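Side-chain contact in NADPH-flavin oxidoreductase (Vibrio harveyi, PDB 1BKJ), which catalyses the NADPH-dependent reduction of FMN to FMNH2, supplying the reduced flavin that luciferase uses in bioluminescence: residues Val49-Ser54 / Glu141-Pro146. Residues are numbered along the deposited sequence; the frame is centred on the assembly and turned at random.
Sequences VRVTDS and ELLGLP
With chi1 of Leu143 at -60°, its CG lies anti to the carbonyl carbon. Chi2 near 179° sends CD1 out anti to CA, leaving CD2 as the branch turned to the side, which meets two valines. Val49 answers with CG1, the branch anti to its own backbone N; Val51, in nearly the same rotamer, offers the other branch, CG2. One methyl thus serves both partners: Leu143 CD2 stands 4.0 Å from Val49 CG1 and 4.1 Å from Val51 CG2. The Val51 side chain meets the leucine at about a right angle, whereas Val49 approaches it on a slant. Val49 CG2 points to Leu145, whose CD2 comes within 4.3 Å, so the two branches of Val49 are shared between two leucines. No hydrogen bond links the segments, and all four touching residues are buried; the contact is purely apolar.

The two leucines flank Gly144, near the C-terminal end of helix 136-142. This glycine, with phi at 65°, leaves the helical conformation while its N bonds back to Glu141 O (3.1 Å), and two such bonds into the last turn define a Schellman motif. The chain turns sharply there. Leu143, before the glycine, points toward strand 46-50, an outermost strand of this chain's antiparallel sheet in the nitroreductase fold; Leu145, after it, brings only its end near. Both leucines also rest on the adjacent strand 75-82, Leu143 on Val78 and Leu145 on Cys80. Beyond Val51, Asp53 takes the N-cap position of helix 54-63, its OD2 accepting from Lys56 N, and the same lysine's NZ bonds to Leu142 O. Past Val49 and Arg50 the sheet continues through a parallel strand of the second subunit, and Asn179 of that subunit packs on Val49, Val51 and Leu143.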
loop_
_atom_site.group_PDB
_atom_site.type_symbol
_atom_site.label_atom_id
_atom_site.label_comp_id
_atom_site.label_asym_id
_atom_site.label_seq_id
_atom_site.Cartn_x
_atom_site.Cartn_y
_atom_site.Cartn_z
ATOM N N VAL A 49 2.253 8.937 13.005
ATOM C CA VAL A 49 2.276 10.087 13.902
ATOM C C VAL A 49 0.811 10.447 14.154
ATOM O O VAL A 49 0.080 10.782 13.218
ATOM C CB VAL A 49 3.056 11.322 13.349
ATOM C CG1 VAL A 49 3.044 12.435 14.373
ATOM C CG2 VAL A 49 4.503 10.968 13.021
ATOM N N ARG A 50 0.370 10.255 15.400
ATOM C CA ARG A 50 -0.995 10.589 15.826
ATOM C C ARG A 50 -0.962 12.076 16.229
ATOM O O ARG A 50 -0.188 12.470 17.116
ATOM C CB ARG A 50 -1.420 9.726 17.024
ATOM C CG ARG A 50 -2.841 9.989 17.483
ATOM C CD ARG A 50 -3.103 9.409 18.848
ATOM N NE ARG A 50 -4.440 9.758 19.320
ATOM C CZ ARG A 50 -4.781 9.915 20.596
ATOM N NH1 ARG A 50 -3.884 9.763 21.556
ATOM N NH2 ARG A 50 -6.031 10.215 20.909
ATOM N N VAL A 51 -1.770 12.895 15.555
ATOM C CA VAL A 51 -1.797 14.327 15.831
ATOM C C VAL A 51 -3.009 14.744 16.663
ATOM O O VAL A 51 -4.140 14.773 16.162
ATOM C CB VAL A 51 -1.676 15.150 14.508
ATOM C CG1 VAL A 51 -1.560 16.641 14.802
ATOM C CG2 VAL A 51 -0.442 14.712 13.730
ATOM N N THR A 52 -2.770 15.042 17.943
ATOM C CA THR A 52 -3.841 15.461 18.860
ATOM C C THR A 52 -3.829 16.957 19.166
ATOM O O THR A 52 -4.858 17.518 19.567
ATOM C CB THR A 52 -3.821 14.693 20.210
ATOM O OG1 THR A 52 -2.570 14.899 20.889
ATOM C CG2 THR A 52 -4.037 13.226 19.981
ATOM N N ASP A 53 -2.668 17.589 18.995
ATOM C CA ASP A 53 -2.510 19.021 19.247
ATOM C C ASP A 53 -3.361 19.803 18.238
ATOM O O ASP A 53 -3.094 19.746 17.027
ATOM C CB ASP A 53 -1.033 19.388 19.120
ATOM C CG ASP A 53 -0.754 20.817 19.488
ATOM O OD1 ASP A 53 -0.603 21.100 20.694
ATOM O OD2 ASP A 53 -0.695 21.661 18.571
ATOM N N SER A 54 -4.359 20.549 18.734
ATOM C CA SER A 54 -5.272 21.298 17.855
ATOM C C SER A 54 -4.648 22.378 16.976
ATOM O O SER A 54 -5.202 22.705 15.922
ATOM C CB SER A 54 -6.509 21.812 18.615
ATOM O OG SER A 54 -6.157 22.750 19.609
ATOM N N GLU A 141 8.884 19.070 8.738
ATOM C CA GLU A 141 9.484 19.895 9.781
ATOM C C GLU A 141 8.541 20.033 10.974
ATOM O O GLU A 141 8.983 19.972 12.126
ATOM C CB GLU A 141 9.859 21.277 9.229
ATOM N N LEU A 142 7.238 20.150 10.695
ATOM C CA LEU A 142 6.201 20.297 11.736
ATOM C C LEU A 142 6.133 19.087 12.661
ATOM O O LEU A 142 6.021 19.234 13.887
ATOM C CB LEU A 142 4.822 20.548 11.090
ATOM C CG LEU A 142 3.602 20.853 11.970
ATOM C CD1 LEU A 142 3.874 22.058 12.864
ATOM C CD2 LEU A 142 2.407 21.116 11.086
ATOM N N LEU A 143 6.291 17.905 12.062
ATOM C CA LEU A 143 6.262 16.640 12.790
ATOM C C LEU A 143 7.627 16.217 13.346
ATOM O O LEU A 143 7.721 15.225 14.072
ATOM C CB LEU A 143 5.647 15.535 11.917
ATOM C CG LEU A 143 4.203 15.773 11.442
ATOM C CD1 LEU A 143 3.743 14.629 10.587
ATOM C CD2 LEU A 143 3.247 15.975 12.611
ATOM N N GLY A 144 8.673 16.970 12.986
ATOM C CA GLY A 144 10.026 16.701 13.453
ATOM C C GLY A 144 10.628 15.391 12.977
ATOM O O GLY A 144 11.375 14.749 13.725
ATOM N N LEU A 145 10.285 14.995 11.745
ATOM C CA LEU A 145 10.780 13.752 11.154
ATOM C C LEU A 145 12.290 13.837 10.920
ATOM O O LEU A 145 12.775 14.789 10.322
ATOM C CB LEU A 145 10.034 13.416 9.849
ATOM C CG LEU A 145 8.505 13.244 9.861
ATOM C CD1 LEU A 145 8.047 12.737 8.493
ATOM C CD2 LEU A 145 8.025 12.300 10.973
ATOM N N PRO A 146 13.057 12.855 11.425
ATOM C CA PRO A 146 14.519 12.825 11.281
ATOM C C PRO A 146 14.998 12.368 9.896
ATOM O O PRO A 146 14.182 12.130 9.004
ATOM C CB PRO A 146 14.907 11.826 12.357
ATOM C CG PRO A 146 13.823 10.819 12.230
ATOM C CD PRO A 146 12.592 11.645 12.122
#